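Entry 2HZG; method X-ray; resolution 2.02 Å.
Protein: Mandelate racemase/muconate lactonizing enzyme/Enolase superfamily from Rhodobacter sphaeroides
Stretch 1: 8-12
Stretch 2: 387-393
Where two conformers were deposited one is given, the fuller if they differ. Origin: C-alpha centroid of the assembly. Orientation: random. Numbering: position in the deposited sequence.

Stretch 1 8-12: VDLFY
Stretch 2, residues 387-393: IYRTPQL

A single tyrosine hydroxyl and a proline packed on a phenylalanine ring pin a C-terminal segment against an N-terminal β-strand, in a small contact that buries 268 Å² counted over both sides. Residues 8-12 run as continuous strand, with phi/psi from -139/109 at Val8 to -83/110 at Tyr12. In the other stretch, Tyr388 (-150/136) and Arg389 (-140/150) are extended strand, and from Thr390 the chain is loop, with psi near 130-150° and phi of -61° at Pro391. It runs steeply across the first strand, neither parallel nor antiparallel. Asp9 CA lies 6.3 Å from Pro391 CA, and Phe11 CA 6.7 Å from Thr390 CA; no hydrogen bond joins the two backbones directly.

Tyr388 points its CA-to-CB bond toward the strand and, with chi1 t (174°) and chi2 -89°, extends its ring so that Tyr388 OH donates a short 2.6 Å hydrogen bond to Leu10 O, near the ring plane. A water 2.8 Å from Tyr388 OH donates to it and accepts from Tyr12 N, also at 2.8 Å, so one hydroxyl holds Leu10 O directly and Tyr12 N through the water. Leu10 (chi1 m, chi2 t) adds apolar packing, Leu10 CB lying 4.0 Å from Tyr388 CE2.

Pro391, also directed toward the strand, has the largest covered area, 73 Å². Buried Phe11 (chi1 m, chi2 -96°) starts sideways, but its end comes nearer, offering a flat apolar face to the compact C-gamma exo ring: Pro391 CG sits 3.9 Å from the Phe11 ring centroid, 13° off the normal, a CH-pi contact, while Pro391 CB approaches Phe11 CE1 to 3.6 Å. Pro391 CD lies 3.1 Å from Leu10 O. Asp9 (chi1 m, -65°) contributes its CB, 4.0 Å from Pro391 CG, while OD2 is hydrogen-bonded elsewhere in the structure. The CA-to-CB bond of Arg389 points away, and its charged side chain is exposed, as suits a residue without contacts here.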

# COMPACT_ATOMS: atom_id res chain seq x y z
N VAL A 8 -17.26 2.39 17.28
CA VAL A 8 -15.83 2.54 16.99
C VAL A 8 -15.65 4.02 16.81
O VAL A 8 -16.12 4.59 15.82
CB VAL A 8 -15.37 1.80 15.71
CG1 VAL A 8 -13.84 1.96 15.51
CG2 VAL A 8 -15.77 0.33 15.72
N ASP A 9 -14.97 4.64 17.78
CA ASP A 9 -14.73 6.06 17.75
C ASP A 9 -13.28 6.35 17.45
O ASP A 9 -12.37 5.73 18.04
CB ASP A 9 -15.15 6.73 19.07
CG ASP A 9 -16.65 6.64 19.29
OD1 ASP A 9 -17.40 7.10 18.40
OD2 ASP A 9 -17.06 6.06 20.31
N LEU A 10 -13.10 7.29 16.53
CA LEU A 10 -11.81 7.63 15.96
C LEU A 10 -11.41 9.03 16.37
O LEU A 10 -12.12 9.99 16.05
CB LEU A 10 -11.90 7.54 14.43
CG LEU A 10 -12.43 6.24 13.80
CD1 LEU A 10 -12.32 6.27 12.25
CD2 LEU A 10 -11.72 5.01 14.37
N PHE A 11 -10.27 9.15 17.03
CA PHE A 11 -9.77 10.41 17.58
C PHE A 11 -8.51 10.84 16.85
O PHE A 11 -7.46 10.23 17.00
CB PHE A 11 -9.48 10.23 19.07
CG PHE A 11 -10.70 9.92 19.89
CD1 PHE A 11 -11.39 10.96 20.54
CD2 PHE A 11 -11.18 8.61 20.00
CE1 PHE A 11 -12.52 10.69 21.31
CE2 PHE A 11 -12.33 8.33 20.76
CZ PHE A 11 -13.00 9.38 21.41
N TYR A 12 -8.63 11.91 16.06
CA TYR A 12 -7.48 12.49 15.36
C TYR A 12 -6.80 13.41 16.37
O TYR A 12 -7.36 14.42 16.75
CB TYR A 12 -7.97 13.28 14.13
CG TYR A 12 -6.92 13.84 13.16
CD1 TYR A 12 -5.55 13.90 13.49
CD2 TYR A 12 -7.32 14.36 11.93
CE1 TYR A 12 -4.61 14.45 12.59
CE2 TYR A 12 -6.40 14.91 11.02
CZ TYR A 12 -5.05 14.95 11.35
OH TYR A 12 -4.16 15.49 10.43
N ILE A 387 -20.77 12.21 7.41
CA ILE A 387 -20.44 10.80 7.52
C ILE A 387 -19.35 10.59 8.57
O ILE A 387 -19.10 9.47 9.00
CB ILE A 387 -20.07 10.15 6.15
CG1 ILE A 387 -18.74 10.70 5.60
CG2 ILE A 387 -21.26 10.30 5.16
CD1 ILE A 387 -18.15 9.90 4.43
N TYR A 388 -18.69 11.68 8.97
CA TYR A 388 -17.79 11.65 10.12
C TYR A 388 -17.72 12.99 10.84
O TYR A 388 -17.65 14.04 10.21
CB TYR A 388 -16.36 11.15 9.76
CG TYR A 388 -15.39 11.26 10.93
CD1 TYR A 388 -14.66 12.42 11.13
CD2 TYR A 388 -15.25 10.22 11.86
CE1 TYR A 388 -13.77 12.56 12.23
CE2 TYR A 388 -14.35 10.34 12.96
CZ TYR A 388 -13.62 11.51 13.13
OH TYR A 388 -12.76 11.68 14.20
N ARG A 389 -17.77 12.95 12.16
CA ARG A 389 -17.43 14.10 12.98
C ARG A 389 -16.65 13.64 14.19
O ARG A 389 -16.83 12.52 14.67
CB ARG A 389 -18.67 14.91 13.43
CG ARG A 389 -18.29 16.24 14.12
CD ARG A 389 -19.40 17.30 14.12
NE ARG A 389 -20.67 16.78 14.62
CZ ARG A 389 -21.85 17.37 14.42
NH1 ARG A 389 -21.92 18.50 13.72
NH2 ARG A 389 -22.96 16.82 14.89
N THR A 390 -15.76 14.52 14.66
CA THR A 390 -14.97 14.28 15.86
C THR A 390 -15.85 13.78 17.01
O THR A 390 -16.90 14.36 17.27
CB THR A 390 -14.14 15.54 16.28
OG1 THR A 390 -13.59 15.36 17.59
CG2 THR A 390 -15.00 16.82 16.25
N PRO A 391 -15.44 12.67 17.65
CA PRO A 391 -16.25 12.13 18.75
C PRO A 391 -16.37 13.13 19.88
O PRO A 391 -15.45 13.94 20.11
CB PRO A 391 -15.44 10.92 19.23
CG PRO A 391 -14.59 10.55 18.08
CD PRO A 391 -14.24 11.85 17.42
N GLN A 392 -17.52 13.09 20.56
CA GLN A 392 -17.75 13.85 21.78
C GLN A 392 -16.74 13.46 22.85
O GLN A 392 -16.31 12.30 22.93
CB GLN A 392 -19.15 13.61 22.32
CG GLN A 392 -20.16 14.68 21.95
CD GLN A 392 -21.37 14.69 22.87
OE1 GLN A 392 -21.70 15.71 23.47
NE2 GLN A 392 -22.02 13.53 23.00
N LEU A 393 -16.35 14.44 23.66
CA LEU A 393 -15.50 14.18 24.81
C LEU A 393 -16.38 13.83 26.02
O LEU A 393 -17.46 14.41 26.21
CB LEU A 393 -14.58 15.38 25.09
CG LEU A 393 -13.53 15.62 23.99
CD1 LEU A 393 -12.94 17.03 24.04
CD2 LEU A 393 -12.43 14.56 24.06
O HOH W 1 -10.96 13.38 15.52